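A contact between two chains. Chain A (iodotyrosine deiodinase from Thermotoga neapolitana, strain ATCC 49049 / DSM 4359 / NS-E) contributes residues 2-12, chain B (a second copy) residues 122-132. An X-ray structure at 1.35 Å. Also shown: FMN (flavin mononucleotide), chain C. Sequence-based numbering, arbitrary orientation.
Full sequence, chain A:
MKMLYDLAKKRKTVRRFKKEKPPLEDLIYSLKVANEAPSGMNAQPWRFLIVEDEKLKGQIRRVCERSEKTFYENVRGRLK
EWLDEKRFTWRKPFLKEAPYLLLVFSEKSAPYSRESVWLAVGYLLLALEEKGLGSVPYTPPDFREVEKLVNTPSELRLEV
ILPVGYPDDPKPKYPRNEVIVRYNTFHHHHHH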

ATOM      1  N   LYS A   2      -9.059 -22.361  -1.898  1.00 53.60           N
ATOM      2  CA  LYS A   2      -8.120 -21.267  -2.115  1.00 53.69           C
ATOM      3  C   LYS A   2      -8.816 -19.909  -2.130  1.00 48.75           C
ATOM      4  O   LYS A   2      -9.577 -19.605  -3.047  1.00 49.48           O
ATOM      5  CB  LYS A   2      -7.360 -21.463  -3.430  1.00 57.53           C
ATOM      6  CG  LYS A   2      -6.439 -22.671  -3.456  1.00 60.09           C
ATOM      7  CD  LYS A   2      -5.620 -22.695  -4.737  1.00 61.45           C
ATOM      8  CE  LYS A   2      -4.580 -23.802  -4.714  1.00 62.28           C
ATOM      9  NZ  LYS A   2      -3.723 -23.774  -5.932  1.00 62.61           N
ATOM     10  N   MET A   3      -8.551 -19.099  -1.111  1.00 42.28           N
ATOM     11  CA  MET A   3      -9.047 -17.729  -1.075  1.00 36.75           C
ATOM     12  C   MET A   3      -7.871 -16.776  -0.911  1.00 27.82           C
ATOM     13  O   MET A   3      -6.811 -17.164  -0.414  1.00 25.58           O
ATOM     14  CB  MET A   3     -10.032 -17.533   0.082  1.00 40.91           C
ATOM     15  CG  MET A   3     -11.292 -18.384   0.003  1.00 45.35           C
ATOM     16  SD  MET A   3     -12.381 -17.942  -1.367  1.00 48.70           S
ATOM     17  CE  MET A   3     -12.742 -16.227  -0.990  1.00 50.12           C
ATOM     18  N   LEU A   4      -8.056 -15.530  -1.333  1.00 23.57           N
ATOM     19  CA  LEU A   4      -7.049 -14.506  -1.106  1.00 20.41           C
ATOM     20  C   LEU A   4      -6.761 -14.404   0.387  1.00 17.51           C
ATOM     21  O   LEU A   4      -5.623 -14.184   0.798  1.00 16.46           O
ATOM     22  CB  LEU A   4      -7.530 -13.159  -1.636  1.00 18.94           C
ATOM     23  CG  LEU A   4      -6.528 -12.012  -1.507  1.00 19.58           C
ATOM     24  CD1 LEU A   4      -5.322 -12.259  -2.405  1.00 20.57           C
ATOM     25  CD2 LEU A   4      -7.188 -10.688  -1.843  1.00 19.26           C
ATOM     26  N   TYR A   5      -7.798 -14.571   1.199  1.00 18.07           N
ATOM     27  CA  TYR A   5      -7.626 -14.534   2.642  1.00 18.19           C
ATOM     28  C   TYR A   5      -6.579 -15.539   3.107  1.00 18.44           C
ATOM     29  O   TYR A   5      -5.762 -15.229   3.963  1.00 17.75           O
ATOM     30  CB  TYR A   5      -8.945 -14.795   3.379  1.00 19.36           C
ATOM     31  CG  TYR A   5      -8.748 -14.831   4.876  1.00 21.16           C
ATOM     32  CD1 TYR A   5      -8.643 -13.655   5.607  1.00 22.24           C
ATOM     33  CD2 TYR A   5      -8.626 -16.039   5.555  1.00 23.55           C
ATOM     34  CE1 TYR A   5      -8.443 -13.676   6.970  1.00 24.47           C
ATOM     35  CE2 TYR A   5      -8.421 -16.071   6.924  1.00 23.89           C
ATOM     36  CZ  TYR A   5      -8.334 -14.883   7.627  1.00 25.67           C
ATOM     37  OH  TYR A   5      -8.133 -14.901   8.990  1.00 29.02           O
ATOM     38  N   ASP A   6      -6.613 -16.745   2.550  1.00 18.46           N
ATOM     39  CA  ASP A   6      -5.665 -17.778   2.944  1.00 19.00           C
ATOM     40  C   ASP A   6      -4.237 -17.365   2.596  1.00 17.25           C
ATOM     41  O   ASP A   6      -3.299 -17.630   3.343  1.00 18.04           O
ATOM     42  CB  ASP A   6      -6.029 -19.103   2.278  1.00 21.34           C
ATOM     43  CG  ASP A   6      -7.397 -19.603   2.696  1.00 25.52           C
ATOM     44  OD1 ASP A   6      -7.698 -19.568   3.912  1.00 26.53           O
ATOM     45  OD2 ASP A   6      -8.177 -20.018   1.813  1.00 30.08           O
ATOM     46  N   LEU A   7      -4.077 -16.698   1.462  1.00 16.89           N
ATOM     47  CA  LEU A   7      -2.759 -16.246   1.033  1.00 15.85           C
ATOM     48  C   LEU A   7      -2.261 -15.142   1.965  1.00 14.32           C
ATOM     49  O   LEU A   7      -1.120 -15.172   2.447  1.00 14.47           O
ATOM     50  CB  LEU A   7      -2.835 -15.721  -0.396  1.00 17.05           C
ATOM     51  CG  LEU A   7      -1.517 -15.311  -1.050  1.00 17.45           C
ATOM     52  CD1 LEU A   7      -0.636 -16.534  -1.320  1.00 19.57           C
ATOM     53  CD2 LEU A   7      -1.807 -14.549  -2.329  1.00 19.26           C
ATOM     54  N   ALA A   8      -3.126 -14.165   2.221  1.00 12.31           N
ATOM     55  CA  ALA A   8      -2.804 -13.078   3.140  1.00 12.34           C
ATOM     56  C   ALA A   8      -2.516 -13.602   4.544  1.00 12.82           C
ATOM     57  O   ALA A   8      -1.597 -13.138   5.221  1.00 12.59           O
ATOM     58  CB  ALA A   8      -3.937 -12.058   3.178  1.00 13.86           C
ATOM     59  N   LYS A   9      -3.305 -14.577   4.983  1.00 12.24           N
ATOM     60  CA  LYS A   9      -3.140 -15.104   6.324  1.00 14.24           C
ATOM     61  C   LYS A   9      -1.797 -15.806   6.470  1.00 14.44           C
ATOM     62  O   LYS A   9      -1.106 -15.640   7.476  1.00 14.64           O
ATOM     63  CB  LYS A   9      -4.285 -16.056   6.678  1.00 16.92           C
ATOM     64  CG  LYS A   9      -4.284 -16.438   8.148  1.00 22.21           C
ATOM     65  CD  LYS A   9      -5.388 -17.408   8.502  1.00 26.86           C
ATOM     66  CE  LYS A   9      -5.551 -17.490  10.018  1.00 30.41           C
ATOM     67  NZ  LYS A   9      -4.284 -17.157  10.738  1.00 32.53           N
ATOM     68  N   LYS A  10      -1.426 -16.590   5.463  1.00 13.89           N
ATOM     69  CA  LYS A  10      -0.190 -17.370   5.526  1.00 15.83           C
ATOM     70  C   LYS A  10       1.051 -16.486   5.437  1.00 15.45           C
ATOM     71  O   LYS A  10       2.075 -16.776   6.060  1.00 17.93           O
ATOM     72  CB  LYS A  10      -0.149 -18.422   4.413  1.00 21.67           C
ATOM     73  CG  LYS A  10      -0.977 -19.659   4.689  1.00 57.36           C
ATOM     74  CD  LYS A  10      -1.123 -20.512   3.439  1.00 97.10           C
ATOM     75  CE  LYS A  10      -2.171 -21.598   3.633  1.00 69.88           C
ATOM     76  NZ  LYS A  10      -2.438 -22.347   2.373  1.00 79.46           N
ATOM     77  N   ARG A  11       0.963 -15.415   4.658  1.00 14.17           N
ATOM     78  CA  ARG A  11       2.122 -14.569   4.406  1.00 12.18           C
ATOM     79  C   ARG A  11       2.587 -13.912   5.702  1.00 13.07           C
ATOM     80  O   ARG A  11       1.789 -13.356   6.457  1.00 13.08           O
ATOM     81  CB  ARG A  11       1.801 -13.525   3.334  1.00 12.75           C
ATOM     82  CG  ARG A  11       3.019 -12.800   2.797  1.00 15.78           C
ATOM     83  CD  ARG A  11       3.204 -11.440   3.450  1.00 14.43           C
ATOM     84  NE  ARG A  11       4.564 -10.948   3.262  1.00 12.80           N
ATOM     85  CZ  ARG A  11       5.227 -10.264   4.188  1.00 11.06           C
ATOM     86  NH1 ARG A  11       4.635  -9.972   5.334  1.00 11.66           N
ATOM     87  NH2 ARG A  11       6.470  -9.863   3.968  1.00 11.82           N
ATOM     88  N   LYS A  12       3.883 -14.008   5.964  1.00 13.91           N
ATOM     89  CA  LYS A  12       4.461 -13.451   7.174  1.00 12.49           C
ATOM     90  C   LYS A  12       5.853 -12.931   6.860  1.00 12.28           C
ATOM     91  O   LYS A  12       6.388 -13.181   5.783  1.00 13.06           O
ATOM     92  CB  LYS A  12       4.548 -14.517   8.259  1.00 13.37           C
ATOM     93  CG  LYS A  12       5.411 -15.709   7.890  1.00 15.59           C
ATOM     94  CD  LYS A  12       5.392 -16.724   9.014  1.00 15.50           C
ATOM     95  CE  LYS A  12       6.312 -17.903   8.745  1.00 18.20           C
ATOM     96  NZ  LYS A  12       5.862 -18.739   7.602  1.00 22.59           N
TER
ATOM     97  N   GLY B 122      -3.847  -2.108  -0.570  1.00  9.61           N
ATOM     98  CA  GLY B 122      -3.554  -2.982  -1.695  1.00  9.62           C
ATOM     99  C   GLY B 122      -4.223  -4.341  -1.513  1.00  9.80           C
ATOM    100  O   GLY B 122      -4.890  -4.852  -2.423  1.00 10.83           O
ATOM    101  N   TYR B 123      -4.055  -4.932  -0.332  1.00  9.75           N
ATOM    102  CA  TYR B 123      -4.729  -6.190  -0.014  1.00  9.29           C
ATOM    103  C   TYR B 123      -6.231  -6.045  -0.160  1.00 10.01           C
ATOM    104  O   TYR B 123      -6.895  -6.904  -0.730  1.00 11.10           O
ATOM    105  CB  TYR B 123      -4.466  -6.583   1.435  1.00  9.22           C
ATOM    106  CG  TYR B 123      -3.160  -7.291   1.734  1.00 10.56           C
ATOM    107  CD1 TYR B 123      -1.964  -6.911   1.132  1.00 11.65           C
ATOM    108  CD2 TYR B 123      -3.115  -8.303   2.692  1.00  9.88           C
ATOM    109  CE1 TYR B 123      -0.772  -7.548   1.449  1.00 10.35           C
ATOM    110  CE2 TYR B 123      -1.951  -8.938   3.012  1.00 10.68           C
ATOM    111  CZ  TYR B 123      -0.775  -8.562   2.390  1.00 10.97           C
ATOM    112  OH  TYR B 123       0.386  -9.217   2.733  1.00 11.54           O
ATOM    113  N   LEU B 124      -6.754  -4.955   0.390  1.00  9.48           N
ATOM    114  CA  LEU B 124      -8.178  -4.690   0.432  1.00  9.14           C
ATOM    115  C   LEU B 124      -8.773  -4.647  -0.968  1.00  8.77           C
ATOM    116  O   LEU B 124      -9.797  -5.275  -1.235  1.00 11.26           O
ATOM    117  CB  LEU B 124      -8.419  -3.371   1.162  1.00 11.14           C
ATOM    118  CG  LEU B 124      -9.800  -3.103   1.761  1.00 16.85           C
ATOM    119  CD1 LEU B 124      -9.713  -1.876   2.652  1.00 18.49           C
ATOM    120  CD2 LEU B 124     -10.833  -2.903   0.684  1.00 21.52           C
ATOM    121  N   LEU B 125      -8.130  -3.908  -1.871  1.00 10.05           N
ATOM    122  CA  LEU B 125      -8.641  -3.764  -3.227  1.00 10.24           C
ATOM    123  C   LEU B 125      -8.671  -5.097  -3.957  1.00 10.72           C
ATOM    124  O   LEU B 125      -9.596  -5.367  -4.720  1.00 11.05           O
ATOM    125  CB  LEU B 125      -7.803  -2.764  -4.012  1.00 11.33           C
ATOM    126  CG  LEU B 125      -7.857  -1.326  -3.506  1.00 12.25           C
ATOM    127  CD1 LEU B 125      -7.081  -0.422  -4.443  1.00 12.04           C
ATOM    128  CD2 LEU B 125      -9.306  -0.872  -3.405  1.00 13.07           C
ATOM    129  N   LEU B 126      -7.659  -5.930  -3.737  1.00  9.86           N
ATOM    130  CA  LEU B 126      -7.638  -7.251  -4.358  1.00 10.40           C
ATOM    131  C   LEU B 126      -8.762  -8.122  -3.806  1.00 10.46           C
ATOM    132  O   LEU B 126      -9.387  -8.885  -4.538  1.00 12.35           O
ATOM    133  CB  LEU B 126      -6.285  -7.924  -4.157  1.00 11.57           C
ATOM    134  CG  LEU B 126      -5.155  -7.301  -4.970  1.00 11.93           C
ATOM    135  CD1 LEU B 126      -3.828  -7.845  -4.482  1.00 14.41           C
ATOM    136  CD2 LEU B 126      -5.348  -7.611  -6.447  1.00 13.36           C
ATOM    137  N   ALA B 127      -9.021  -8.003  -2.508  1.00 10.93           N
ATOM    138  CA  ALA B 127     -10.089  -8.761  -1.874  1.00 10.88           C
ATOM    139  C   ALA B 127     -11.453  -8.348  -2.418  1.00 11.36           C
ATOM    140  O   ALA B 127     -12.304  -9.196  -2.670  1.00 12.67           O
ATOM    141  CB  ALA B 127     -10.037  -8.591  -0.361  1.00 11.95           C
ATOM    142  N   LEU B 128     -11.664  -7.046  -2.602  1.00 11.22           N
ATOM    143  CA  LEU B 128     -12.917  -6.569  -3.181  1.00 11.85           C
ATOM    144  C   LEU B 128     -13.094  -7.131  -4.591  1.00 12.62           C
ATOM    145  O   LEU B 128     -14.193  -7.542  -4.969  1.00 13.53           O
ATOM    146  CB  LEU B 128     -12.959  -5.041  -3.207  1.00 13.16           C
ATOM    147  CG  LEU B 128     -13.077  -4.349  -1.851  1.00 13.82           C
ATOM    148  CD1 LEU B 128     -12.950  -2.837  -2.018  1.00 15.57           C
ATOM    149  CD2 LEU B 128     -14.394  -4.727  -1.178  1.00 14.67           C
ATOM    150  N   GLU B 129     -12.011  -7.142  -5.367  1.00 12.07           N
ATOM    151  CA  GLU B 129     -12.073  -7.711  -6.707  1.00 12.92           C
ATOM    152  C   GLU B 129     -12.449  -9.189  -6.643  1.00 13.48           C
ATOM    153  O   GLU B 129     -13.279  -9.669  -7.417  1.00 14.81           O
ATOM    154  CB  GLU B 129     -10.740  -7.545  -7.432  1.00 13.94           C
ATOM    155  CG  GLU B 129     -10.689  -8.197  -8.811  1.00 15.13           C
ATOM    156  CD  GLU B 129     -11.539  -7.483  -9.845  1.00 19.09           C
ATOM    157  OE1 GLU B 129     -11.945  -6.320  -9.615  1.00 18.74           O
ATOM    158  OE2 GLU B 129     -11.799  -8.090 -10.900  1.00 21.72           O
ATOM    159  N   GLU B 130     -11.854  -9.912  -5.699  1.00 14.31           N
ATOM    160  CA  GLU B 130     -12.166 -11.327  -5.534  1.00 14.61           C
ATOM    161  C   GLU B 130     -13.658 -11.540  -5.270  1.00 14.94           C
ATOM    162  O   GLU B 130     -14.259 -12.517  -5.737  1.00 17.21           O
ATOM    163  CB  GLU B 130     -11.344 -11.918  -4.391  1.00 15.01           C
ATOM    164  CG  GLU B 130     -11.465 -13.419  -4.262  1.00 18.08           C
ATOM    165  CD  GLU B 130     -10.754 -13.947  -3.041  1.00 22.48           C
ATOM    166  OE1 GLU B 130     -10.720 -13.222  -2.030  1.00 24.03           O
ATOM    167  OE2 GLU B 130     -10.231 -15.079  -3.094  1.00 25.35           O
ATOM    168  N   LYS B 131     -14.255 -10.612  -4.534  1.00 15.44           N
ATOM    169  CA  LYS B 131     -15.655 -10.722  -4.155  1.00 15.97           C
ATOM    170  C   LYS B 131     -16.585 -10.092  -5.188  1.00 16.59           C
ATOM    171  O   LYS B 131     -17.798 -10.043  -4.989  1.00 19.38           O
ATOM    172  CB  LYS B 131     -15.870 -10.082  -2.786  1.00 18.66           C
ATOM    173  CG  LYS B 131     -15.288 -10.903  -1.640  1.00 18.26           C
ATOM    174  CD  LYS B 131     -15.959 -12.275  -1.578  1.00 21.90           C
ATOM    175  CE  LYS B 131     -15.541 -13.071  -0.350  1.00 25.67           C
ATOM    176  NZ  LYS B 131     -16.255 -14.378  -0.299  1.00 29.60           N
ATOM    177  N   GLY B 132     -16.015  -9.623  -6.295  1.00 15.58           N
ATOM    178  CA  GLY B 132     -16.802  -9.091  -7.391  1.00 16.87           C
ATOM    179  C   GLY B 132     -17.344  -7.694  -7.157  1.00 16.04           C
ATOM    180  O   GLY B 132     -18.296  -7.264  -7.810  1.00 19.49           O
TER
HETATM  181  N1  FMN C 301      10.691  -5.341   9.880  1.00 11.67           N
HETATM  182  C2  FMN C 301      11.997  -5.190  10.252  1.00 12.49           C
HETATM  183  O2  FMN C 301      12.598  -6.139  10.724  1.00 13.99           O
HETATM  184  N3  FMN C 301      12.639  -3.990  10.090  1.00 12.73           N
HETATM  185  C4  FMN C 301      11.985  -2.907   9.571  1.00 12.53           C
HETATM  186  O4  FMN C 301      12.591  -1.837   9.441  1.00 13.36           O
HETATM  187  C4A FMN C 301      10.651  -3.057   9.181  1.00 10.92           C
HETATM  188  N5  FMN C 301       9.968  -1.994   8.631  1.00 12.83           N
HETATM  189  C5A FMN C 301       8.654  -2.156   8.227  1.00 12.28           C
HETATM  190  C6  FMN C 301       7.983  -1.082   7.656  1.00 11.62           C
HETATM  191  C7  FMN C 301       6.672  -1.206   7.222  1.00 11.06           C
HETATM  192  C7M FMN C 301       5.995  -0.009   6.606  1.00 12.29           C
HETATM  193  C8  FMN C 301       6.023  -2.423   7.368  1.00 11.65           C
HETATM  194  C8M FMN C 301       4.599  -2.591   6.910  1.00 14.36           C
HETATM  195  C9  FMN C 301       6.695  -3.500   7.941  1.00 11.37           C
HETATM  196  C9A FMN C 301       8.013  -3.379   8.374  1.00 11.13           C
HETATM  197  N10 FMN C 301       8.695  -4.443   8.963  1.00 10.37           N
HETATM  198  C10 FMN C 301      10.016  -4.286   9.320  1.00 10.76           C
HETATM  199  C1' FMN C 301       8.033  -5.779   9.151  1.00 10.17           C
HETATM  200  C2' FMN C 301       7.081  -5.731  10.366  1.00 10.95           C
HETATM  201  O2' FMN C 301       7.797  -5.773  11.596  1.00 11.73           O
HETATM  202  C3' FMN C 301       6.078  -6.883  10.259  1.00 10.82           C
HETATM  203  O3' FMN C 301       5.270  -6.646   9.121  1.00 11.14           O
HETATM  204  C4' FMN C 301       5.196  -7.050  11.496  1.00 11.28           C
HETATM  205  O4' FMN C 301       5.997  -7.430  12.607  1.00 12.04           O
HETATM  206  C5' FMN C 301       4.129  -8.108  11.264  1.00 10.63           C
HETATM  207  O5' FMN C 301       4.756  -9.309  10.865  1.00 11.13           O
HETATM  208  P   FMN C 301       3.895 -10.631  10.563  1.00 11.89           P
HETATM  209  O1P FMN C 301       4.943 -11.712  10.319  1.00 12.26           O
HETATM  210  O2P FMN C 301       3.095 -10.415   9.308  1.00 13.77           O
HETATM  211  O3P FMN C 301       3.063 -10.934  11.795  1.00 11.51           O
HETATM  212  O   HOH W   1       0.005 -10.967   4.816  1.00 11.19           O

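Two helices, 4-10 of chain A and 122-130 of chain B, run nearly antiparallel, at 157°. Their axes come no closer than 10.9 Å, so side chains must fill the space between them. The two stretches bury 383 Å² between them, both sides summed.

L4(A) is the centre of the contact. Its CA-to-CB bond points toward chain B, and chi1 t with chi2 p, a common leucine rotamer, carries the branched end onto the opposing helix. There it sits as a knob among Y123(B), L126(B), A127(B) and E130(B). Its CD2 lies 3.7 Å from CB of L126(B) and 3.8 Å from CB of A127(B). The same CD2 is 3.3 Å from the backbone N of A127(B), so the methyl packs against the helix backbone itself. The short side chain of A127(B) leaves the backbone within reach, and the CA atoms of L4(A) and A127(B) are 6.5 Å apart.

E130(B) supplies the direct hydrogen bond. The backbone N of L4(A) donates to OE2 of E130(B) at 2.8 Å, with a nearly straight N-H...O angle of 164°. This N lies in the first turn of its helix, where no earlier turn provides a carbonyl partner. Chi1 and chi2 of E130(B) are both t, so the chain extends and delivers the carboxylate to that N. Its OE1 is hydrogen-bonded elsewhere in the structure.

M3(A) occupies the N-cap position. Its three chi angles are all m, and the folded chain brings CE to 3.5 Å from OE2 of E130(B) and 4.0 Å from NZ of K131(B). Its own N donates to OD2 of D6(A) at 3.1 Å, a bond within chain A that D6(A) makes with chi1 m.

One helical turn after L4(A), A8(A) also points toward chain B. Its CB lies 3.7 Å from CE2 of Y123(B). The small methyl suits a place where the partner is a large ring. Y123(B) starts out sideways, but chi1 m brings its ring nearer to chain A. Beyond the ring, its OH lies 3.7 Å from CD of R11(A).

OH of Y123(B) is hydrogen-bonded to water 1 at 2.7 Å. Water 1 donates to O of A8(A), also at 2.7 Å, and so bridges the chains. Tyrosine thus combines an apolar ring against alanine with a polar end at the water.

R11(A) is the first residue to leave helical geometry. Its CA-to-CB bond points toward chain B, and its chi2 of -99° lies between wells.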